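PDB 5J90: RagB/SusD domain protein, which binds chitin as a SusD homolog encoded in a chitin-utilization locus of Flavobacterium johnsoniae, and is probably an outer-membrane lipoprotein. Local coordinates for residues Gln41-Glu46 against Lys325-Met330; Asn253-Ile258 against Leu263-Ser268; Ala320-Lys325 against Gly428-Gln433. One frame throughout, in Å; residues are numbered along the deposited sequence.

Interaction 1: residues Gln41-Glu46 against Lys325-Met330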
loop_
_atom_site.group_PDB
_atom_site.type_symbol
_atom_site.label_atom_id
_atom_site.label_comp_id
_atom_site.label_asym_id
_atom_site.label_seq_id
_atom_site.Cartn_x
_atom_site.Cartn_y
_atom_site.Cartn_z
ATOM N N GLN A 41 3.036 -12.508 25.275
ATOM C CA GLN A 41 2.021 -13.541 25.129
ATOM C C GLN A 41 1.405 -13.724 26.504
ATOM O O GLN A 41 2.123 -13.940 27.482
ATOM C CB GLN A 41 2.627 -14.859 24.648
ATOM C CG GLN A 41 3.121 -14.777 23.228
ATOM C CD GLN A 41 3.510 -16.127 22.679
ATOM O OE1 GLN A 41 3.885 -17.037 23.424
ATOM N NE2 GLN A 41 3.415 -16.277 21.368
ATOM N N VAL A 42 0.085 -13.614 26.601
ATOM C CA VAL A 42 -0.560 -13.744 27.905
ATOM C C VAL A 42 -0.402 -15.162 28.436
ATOM O O VAL A 42 -0.909 -16.117 27.853
ATOM C CB VAL A 42 -2.041 -13.344 27.849
ATOM C CG1 VAL A 42 -2.717 -13.641 29.187
ATOM C CG2 VAL A 42 -2.164 -11.867 27.492
ATOM N N LEU A 43 0.331 -15.301 29.536
ATOM C CA LEU A 43 0.660 -16.629 30.031
ATOM C C LEU A 43 -0.483 -17.250 30.812
ATOM O O LEU A 43 -0.639 -18.476 30.821
ATOM C CB LEU A 43 1.936 -16.584 30.871
ATOM C CG LEU A 43 3.186 -16.157 30.106
ATOM C CD1 LEU A 43 4.416 -16.286 30.994
ATOM C CD2 LEU A 43 3.359 -16.952 28.817
ATOM N N THR A 44 -1.281 -16.409 31.463
ATOM C CA THR A 44 -2.420 -16.885 32.240
ATOM C C THR A 44 -3.499 -15.804 32.316
ATOM O O THR A 44 -3.191 -14.619 32.354
ATOM C CB THR A 44 -1.976 -17.307 33.664
ATOM O OG1 THR A 44 -3.005 -18.098 34.278
ATOM C CG2 THR A 44 -1.691 -16.089 34.523
ATOM N N PRO A 45 -4.777 -16.209 32.317
ATOM C CA PRO A 45 -5.253 -17.585 32.161
ATOM C C PRO A 45 -5.120 -18.073 30.717
ATOM O O PRO A 45 -5.018 -17.256 29.796
ATOM C CB PRO A 45 -6.729 -17.488 32.558
ATOM C CG PRO A 45 -7.107 -16.099 32.207
ATOM C CD PRO A 45 -5.883 -15.244 32.424
ATOM N N GLU A 46 -5.130 -19.387 30.527
ATOM C CA GLU A 46 -4.931 -19.977 29.209
ATOM C C GLU A 46 -5.999 -19.554 28.210
ATOM O O GLU A 46 -5.708 -19.409 27.014
ATOM C CB GLU A 46 -4.850 -21.502 29.298
ATOM C CG GLU A 46 -3.770 -22.022 30.249
ATOM C CD GLU A 46 -4.270 -22.241 31.668
ATOM O OE1 GLU A 46 -5.299 -21.645 32.054
ATOM O OE2 GLU A 46 -3.623 -23.022 32.404
ATOM N N LYS A 325 8.063 -24.340 30.889
ATOM C CA LYS A 325 7.871 -23.055 31.545
ATOM C C LYS A 325 8.686 -21.964 30.846
ATOM O O LYS A 325 8.738 -20.833 31.306
ATOM C CB LYS A 325 8.246 -23.157 33.027
ATOM C CG LYS A 325 7.473 -24.245 33.774
ATOM C CD LYS A 325 8.039 -24.490 35.180
ATOM C CE LYS A 325 7.534 -23.442 36.147
ATOM N NZ LYS A 325 8.033 -23.706 37.540
ATOM N N GLU A 326 9.324 -22.321 29.732
ATOM C CA GLU A 326 10.074 -21.353 28.926
ATOM C C GLU A 326 9.368 -21.129 27.597
ATOM O O GLU A 326 9.069 -22.074 26.864
ATOM C CB GLU A 326 11.511 -21.832 28.727
ATOM C CG GLU A 326 12.159 -22.185 30.058
ATOM C CD GLU A 326 13.660 -22.372 30.006
ATOM O OE1 GLU A 326 14.254 -22.323 28.913
ATOM O OE2 GLU A 326 14.250 -22.567 31.092
ATOM N N ILE A 327 9.094 -19.861 27.307
ATOM C CA ILE A 327 8.327 -19.484 26.119
ATOM C C ILE A 327 9.212 -18.615 25.230
ATOM O O ILE A 327 9.549 -17.484 25.581
ATOM C CB ILE A 327 7.042 -18.721 26.497
ATOM C CG1 ILE A 327 6.142 -19.557 27.419
ATOM C CG2 ILE A 327 6.274 -18.316 25.250
ATOM C CD1 ILE A 327 6.386 -19.333 28.899
ATOM N N TYR A 328 9.610 -19.171 24.093
ATOM C CA TYR A 328 10.532 -18.476 23.186
ATOM C C TYR A 328 9.798 -17.451 22.338
ATOM O O TYR A 328 8.746 -17.737 21.757
ATOM C CB TYR A 328 11.274 -19.474 22.298
ATOM C CG TYR A 328 12.358 -20.218 23.045
ATOM C CD1 TYR A 328 12.044 -21.268 23.893
ATOM C CD2 TYR A 328 13.690 -19.839 22.940
ATOM C CE1 TYR A 328 13.032 -21.936 24.594
ATOM C CE2 TYR A 328 14.683 -20.498 23.634
ATOM C CZ TYR A 328 14.342 -21.548 24.458
ATOM O OH TYR A 328 15.322 -22.212 25.162
ATOM N N LEU A 329 10.355 -16.248 22.284
ATOM C CA LEU A 329 9.752 -15.169 21.511
ATOM C C LEU A 329 10.628 -14.713 20.344
ATOM O O LEU A 329 10.129 -14.105 19.399
ATOM C CB LEU A 329 9.400 -13.991 22.421
ATOM C CG LEU A 329 8.318 -14.296 23.453
ATOM C CD1 LEU A 329 8.194 -13.132 24.429
ATOM C CD2 LEU A 329 6.989 -14.592 22.769
ATOM N N MET A 330 11.927 -14.998 20.399
ATOM C CA MET A 330 12.817 -14.743 19.263
ATOM C C MET A 330 14.047 -15.644 19.377
ATOM O O MET A 330 14.877 -15.458 20.272
ATOM C CB MET A 330 13.232 -13.274 19.200
ATOM C CG MET A 330 14.120 -12.941 18.000
ATOM S SD MET A 330 14.717 -11.234 18.000
ATOM C CE MET A 330 13.247 -10.358 17.512
#

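Interaction 2: residues Asn253-Ile258 against Leu263-Ser268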
loop_
_atom_site.group_PDB
_atom_site.type_symbol
_atom_site.label_atom_id
_atom_site.label_comp_id
_atom_site.label_asym_id
_atom_site.label_seq_id
_atom_site.Cartn_x
_atom_site.Cartn_y
_atom_site.Cartn_z
ATOM N N ASN A 253 3.673 -22.862 29.224
ATOM C CA ASN A 253 3.125 -22.287 27.989
ATOM C C ASN A 253 1.633 -22.650 27.880
ATOM O O ASN A 253 1.276 -23.826 27.961
ATOM C CB ASN A 253 3.900 -22.841 26.787
ATOM C CG ASN A 253 3.518 -22.177 25.479
ATOM O OD1 ASN A 253 2.342 -21.912 25.220
ATOM N ND2 ASN A 253 4.518 -21.914 24.638
ATOM N N PRO A 254 0.752 -21.645 27.716
ATOM C CA PRO A 254 -0.690 -21.934 27.757
ATOM C C PRO A 254 -1.166 -22.850 26.630
ATOM O O PRO A 254 -2.229 -23.468 26.739
ATOM C CB PRO A 254 -1.343 -20.543 27.644
ATOM C CG PRO A 254 -0.280 -19.662 27.076
ATOM C CD PRO A 254 1.026 -20.203 27.609
ATOM N N ILE A 255 -0.380 -22.954 25.562
ATOM C CA ILE A 255 -0.737 -23.847 24.470
ATOM C C ILE A 255 -0.813 -25.308 24.930
ATOM O O ILE A 255 -1.585 -26.091 24.381
ATOM C CB ILE A 255 0.222 -23.681 23.266
ATOM C CG1 ILE A 255 0.144 -22.246 22.721
ATOM C CG2 ILE A 255 -0.122 -24.670 22.163
ATOM C CD1 ILE A 255 1.233 -21.921 21.724
ATOM N N ALA A 256 -0.015 -25.673 25.933
ATOM C CA ALA A 256 -0.050 -27.048 26.437
ATOM C C ALA A 256 -1.456 -27.423 26.907
ATOM O O ALA A 256 -1.934 -28.529 26.635
ATOM C CB ALA A 256 0.962 -27.222 27.559
ATOM N N THR A 257 -2.121 -26.498 27.590
ATOM C CA THR A 257 -3.490 -26.710 28.062
ATOM C C THR A 257 -4.494 -26.679 26.911
ATOM O O THR A 257 -5.338 -27.567 26.785
ATOM C CB THR A 257 -3.868 -25.649 29.107
ATOM O OG1 THR A 257 -3.034 -25.808 30.260
ATOM C CG2 THR A 257 -5.333 -25.773 29.519
ATOM N N ILE A 258 -4.419 -25.641 26.079
ATOM C CA ILE A 258 -5.321 -25.496 24.938
ATOM C C ILE A 258 -5.290 -26.740 24.058
ATOM O O ILE A 258 -6.333 -27.217 23.587
ATOM C CB ILE A 258 -4.969 -24.239 24.122
ATOM C CG1 ILE A 258 -5.103 -23.007 25.017
ATOM C CG2 ILE A 258 -5.867 -24.131 22.904
ATOM C CD1 ILE A 258 -4.467 -21.755 24.415
ATOM N N LEU A 263 -8.186 -29.960 23.722
ATOM C CA LEU A 263 -8.208 -30.426 22.335
ATOM C C LEU A 263 -8.751 -29.357 21.379
ATOM O O LEU A 263 -9.402 -29.676 20.384
ATOM C CB LEU A 263 -9.032 -31.710 22.207
ATOM C CG LEU A 263 -8.659 -32.875 23.131
ATOM C CD1 LEU A 263 -9.575 -34.067 22.855
ATOM C CD2 LEU A 263 -7.198 -33.275 22.983
ATOM N N ASP A 264 -8.468 -28.091 21.681
ATOM C CA ASP A 264 -8.990 -26.982 20.885
ATOM C C ASP A 264 -8.009 -26.500 19.815
ATOM O O ASP A 264 -8.336 -25.622 19.009
ATOM C CB ASP A 264 -9.362 -25.807 21.781
ATOM C CG ASP A 264 -10.812 -25.829 22.214
ATOM O OD1 ASP A 264 -11.612 -26.626 21.660
ATOM O OD2 ASP A 264 -11.146 -25.021 23.105
ATOM N N ILE A 265 -6.806 -27.053 19.815
ATOM C CA ILE A 265 -5.825 -26.720 18.780
ATOM C C ILE A 265 -4.993 -27.960 18.467
ATOM O O ILE A 265 -4.701 -28.777 19.365
ATOM C CB ILE A 265 -4.947 -25.485 19.168
ATOM C CG1 ILE A 265 -4.307 -24.836 17.927
ATOM C CG2 ILE A 265 -3.886 -25.840 20.201
ATOM C CD1 ILE A 265 -5.305 -24.076 17.069
ATOM N N ARG A 266 -4.644 -28.107 17.191
ATOM C CA ARG A 266 -3.928 -29.275 16.690
ATOM C C ARG A 266 -2.836 -28.850 15.709
ATOM O O ARG A 266 -2.783 -27.689 15.276
ATOM C CB ARG A 266 -4.889 -30.213 15.944
ATOM C CG ARG A 266 -6.109 -30.724 16.726
ATOM C CD ARG A 266 -5.798 -31.924 17.624
ATOM N NE ARG A 266 -5.210 -31.511 18.888
ATOM C CZ ARG A 266 -4.959 -32.323 19.912
ATOM N NH1 ARG A 266 -5.257 -33.619 19.835
ATOM N NH2 ARG A 266 -4.417 -31.839 21.016
ATOM N N MET A 267 -1.960 -29.785 15.357
ATOM C CA MET A 267 -1.074 -29.626 14.213
ATOM C C MET A 267 -1.877 -29.175 12.990
ATOM O O MET A 267 -3.013 -29.614 12.789
ATOM C CB MET A 267 -0.413 -30.970 13.915
ATOM C CG MET A 267 0.601 -30.953 12.784
ATOM S SD MET A 267 1.152 -32.645 12.466
ATOM C CE MET A 267 2.619 -32.337 11.488
ATOM N N SER A 268 -1.298 -28.294 12.175
ATOM C CA SER A 268 -1.968 -27.826 10.961
ATOM C C SER A 268 -1.634 -28.668 9.733
ATOM O O SER A 268 -0.627 -29.375 9.699
ATOM C CB SER A 268 -1.545 -26.390 10.657
ATOM O OG SER A 268 -0.188 -26.386 10.260
#

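Interaction 3: residues Ala320-Lys325 against Gly428-Gln433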
loop_
_atom_site.group_PDB
_atom_site.type_symbol
_atom_site.label_atom_id
_atom_site.label_comp_id
_atom_site.label_asym_id
_atom_site.label_seq_id
_atom_site.Cartn_x
_atom_site.Cartn_y
_atom_site.Cartn_z
ATOM N N ALA A 320 5.997 -31.499 22.730
ATOM C CA ALA A 320 6.799 -31.193 23.906
ATOM C C ALA A 320 7.323 -29.761 23.980
ATOM O O ALA A 320 7.610 -29.268 25.071
ATOM C CB ALA A 320 7.951 -32.192 24.045
ATOM N N VAL A 321 7.447 -29.086 22.834
ATOM C CA VAL A 321 7.981 -27.722 22.845
ATOM C C VAL A 321 7.122 -26.754 23.654
ATOM O O VAL A 321 7.632 -25.748 24.147
ATOM C CB VAL A 321 8.233 -27.139 21.424
ATOM C CG1 VAL A 321 9.331 -27.926 20.703
ATOM C CG2 VAL A 321 6.952 -27.079 20.610
ATOM N N VAL A 322 5.831 -27.052 23.802
ATOM C CA VAL A 322 4.968 -26.212 24.637
ATOM C C VAL A 322 4.782 -26.740 26.056
ATOM O O VAL A 322 4.183 -26.065 26.891
ATOM C CB VAL A 322 3.586 -25.937 23.998
ATOM C CG1 VAL A 322 3.762 -25.223 22.650
ATOM C CG2 VAL A 322 2.775 -27.217 23.852
ATOM N N ARG A 323 5.318 -27.929 26.333
ATOM C CA ARG A 323 5.244 -28.488 27.684
ATOM C C ARG A 323 6.477 -28.041 28.457
ATOM O O ARG A 323 7.367 -28.830 28.786
ATOM C CB ARG A 323 5.065 -30.011 27.639
ATOM C CG ARG A 323 3.750 -30.398 26.955
ATOM C CD ARG A 323 3.364 -31.861 27.169
ATOM N NE ARG A 323 4.106 -32.788 26.320
ATOM C CZ ARG A 323 3.728 -33.158 25.102
ATOM N NH1 ARG A 323 2.631 -32.650 24.557
ATOM N NH2 ARG A 323 4.452 -34.039 24.423
ATOM N N SER A 324 6.511 -26.744 28.731
ATOM C CA SER A 324 7.686 -26.071 29.247
ATOM C C SER A 324 7.268 -24.776 29.920
ATOM O O SER A 324 6.250 -24.169 29.547
ATOM C CB SER A 324 8.625 -25.739 28.083
ATOM O OG SER A 324 9.778 -25.062 28.534
ATOM N N LYS A 325 8.063 -24.340 30.889
ATOM C CA LYS A 325 7.871 -23.055 31.545
ATOM C C LYS A 325 8.686 -21.964 30.846
ATOM O O LYS A 325 8.738 -20.833 31.306
ATOM C CB LYS A 325 8.246 -23.157 33.027
ATOM C CG LYS A 325 7.473 -24.245 33.774
ATOM C CD LYS A 325 8.039 -24.490 35.180
ATOM C CE LYS A 325 7.534 -23.442 36.147
ATOM N NZ LYS A 325 8.033 -23.706 37.540
ATOM N N GLY A 428 10.673 -20.972 13.806
ATOM C CA GLY A 428 9.979 -20.084 14.725
ATOM C C GLY A 428 8.768 -20.682 15.419
ATOM O O GLY A 428 8.187 -20.029 16.276
ATOM N N PHE A 429 8.392 -21.911 15.062
ATOM C CA PHE A 429 7.263 -22.577 15.700
ATOM C C PHE A 429 7.509 -22.630 17.207
ATOM O O PHE A 429 8.639 -22.894 17.631
ATOM C CB PHE A 429 7.112 -23.991 15.126
ATOM C CG PHE A 429 5.954 -24.755 15.703
ATOM C CD1 PHE A 429 6.148 -25.629 16.770
ATOM C CD2 PHE A 429 4.676 -24.600 15.190
ATOM C CE1 PHE A 429 5.084 -26.330 17.314
ATOM C CE2 PHE A 429 3.607 -25.299 15.733
ATOM C CZ PHE A 429 3.817 -26.165 16.799
ATOM N N PRO A 430 6.465 -22.394 18.030
ATOM C CA PRO A 430 5.042 -22.176 17.741
ATOM C C PRO A 430 4.609 -20.698 17.762
ATOM O O PRO A 430 3.426 -20.408 17.978
ATOM C CB PRO A 430 4.370 -22.903 18.909
ATOM C CG PRO A 430 5.270 -22.576 20.058
ATOM C CD PRO A 430 6.689 -22.527 19.483
ATOM N N GLU A 431 5.543 -19.776 17.548
ATOM C CA GLU A 431 5.236 -18.343 17.673
ATOM C C GLU A 431 4.590 -17.764 16.394
ATOM O O GLU A 431 5.252 -17.202 15.517
ATOM C CB GLU A 431 6.494 -17.568 18.081
ATOM C CG GLU A 431 6.221 -16.283 18.859
ATOM C CD GLU A 431 5.389 -15.288 18.066
ATOM O OE1 GLU A 431 5.969 -14.524 17.258
ATOM O OE2 GLU A 431 4.152 -15.279 18.232
ATOM N N GLY A 432 3.277 -17.898 16.315
ATOM C CA GLY A 432 2.562 -17.604 15.089
ATOM C C GLY A 432 2.535 -16.156 14.641
ATOM O O GLY A 432 2.381 -15.904 13.451
ATOM N N GLN A 433 2.689 -15.210 15.561
ATOM C CA GLN A 433 2.582 -13.799 15.194
ATOM C C GLN A 433 3.683 -13.368 14.223
ATOM O O GLN A 433 3.393 -12.765 13.190
ATOM C CB GLN A 433 2.558 -12.925 16.451
ATOM C CG GLN A 433 2.517 -11.418 16.184
ATOM C CD GLN A 433 1.222 -10.939 15.538
ATOM O OE1 GLN A 433 0.169 -11.587 15.625
ATOM N NE2 GLN A 433 1.298 -9.787 14.886
#

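Interaction 1: residues Gln41-Glu46 against Lys325-Met330
Strand 326-328, half of a two-stranded antiparallel sheet, is met on its buried side by Q41 and L43 of the loop between helices 33-37 and 46-54, through I327 and L329. No hydrogen bond joins the two segments. L43 and I327 approach tip to tip, L43 CD2 lying 3.9 Å from I327 CD1. The chain of Q41 runs extended beyond CG (chi2 -171°), which brings Q41 OE1 to 3.3 Å from I327 CG2, the methyl anti to the backbone N. Q41 and L329 run alongside each other, pointing opposite ways, with Q41 CD 3.8 Å from L329 CD2, so that one leucine methyl lies against the stem and amide carbon of the glutamine. The amide nitrogen of Q41 makes a weak hydrogen bond to Q53 of helix 46-54. Without the amide, an alanine here would probably thin the packing over I327 CG2 and L329 CD2 and lose the weak bond to Q53. Beside strand 326-328 in the sheet runs strand 244-247, whose I246 also packs on L43 and L329; L329 and M330 both face F244 in a classic beta bulge, while M330 packs on helix 196-213.

Interaction 2: residues Asn253-Ile258 against Leu263-Ser268
I258 and I265 meet methyl to methyl where helix 255-261 gives way to the chain leading into the short strand 266-267, a local return after only a few residues. The tight part is small: I258 CG2 lies 3.8 Å from I265 CG2, the two side chains crossing at a slant, and I258 CG2 also lies 4.0 Å from D264 CB. The torsions explain the meeting. I258 holds CG2 anti to its own backbone N, whereas I265 sends CG1 to the anti position (chi1 -159°) and leaves CG2 between the backbone N and the carbonyl carbon, turned to the helix. I255, one turn earlier, adds a looser touch, I255 CG2 to I265 CG2 at 4.4 Å. Beside these methyls the backbone closes the return: D264 N donates to I258 O over 3.0 Å with an N-H...O angle of 161°, the donor nearly in line with the carbonyl. The looser side belongs to partly exposed residues: L263, where the chain first leaves helical backbone angles, with positive phi, turns its side chain away, and the D264 carboxylate is held by T68, Q50 and a salt bridge to K309 rather than by the helix. R266, by contrast, is buried and folds back so that R266 NE reaches I265 O at 2.8 Å, from above the carbonyl plane. The chemistry is therefore divided: aliphatic methyls and one straight backbone bond fix the return, R266 ties it to the helix through S259, and D264 links it to helix 46-54 through Q50 and to T68 and K309.

Interaction 3: residues Ala320-Lys325 against Gly428-Gln433
A cis peptide bond before P430 lays the proline over its own neighbour, P430 CB lying 3.7 Å above the centre of the F429 ring, and the pair faces the valines V321 and V322. V321 comes to the edge of the phenylalanine, near the plane of the ring, with V321 CG2 3.9 Å from F429 CE1. The side chains of V321 and F429 cross at about a right angle. The ring gets there because F429 CG stands anti to the backbone N (chi1 -179°), which carries its far end nearer to the valine than its first bond would suggest. V322 pairs with the proline instead, V322 CG1 being 4.0 Å from P430 CG as the two lie side by side, directed opposite ways. No hydrogen bond joins the segments. In the fold, V321 and V322 belong to a short 3-10 turn in the long loop before strand 326-328, and F429 and P430 lie in the short connection that leads into helix 432-442. That connection also prepares the helix: E431 is its N-cap, with Q433 N donating to E431 OE2 at 3.0 Å, from above the carboxylate plane; Q53 gives the same oxygen a second hydrogen bond. F429 belongs to a wider aromatic cluster, stacked with Y286 and meeting Y63 edge-to-face, while R368 donates to its backbone oxygen. V322 also packs against I255 and A256 of helix 255-261.

In the fold
All three contacts lie on the same side of the chain's centre, their own centres 8 to 13 Å apart. Interactions 1 and 2 are buried, interaction 3 only partly so. Interactions 1 and 3 share K325: the chain that supplies the valines continues through a turn at R323 into strand 326-328, and Q53 of helix 46-54 bonds E431 and, weakly, Q41. Interaction 2 is local, yet it is nested inside the long loop closed by interaction 1 and joins interaction 3 through a probable hydrogen bond from N253 N to S324 O. Its backbone bond sets it apart, for the other two meet through side chains alone, aliphatic plus amide in interaction 1, valines against an aromatic ring and a proline in interaction 3.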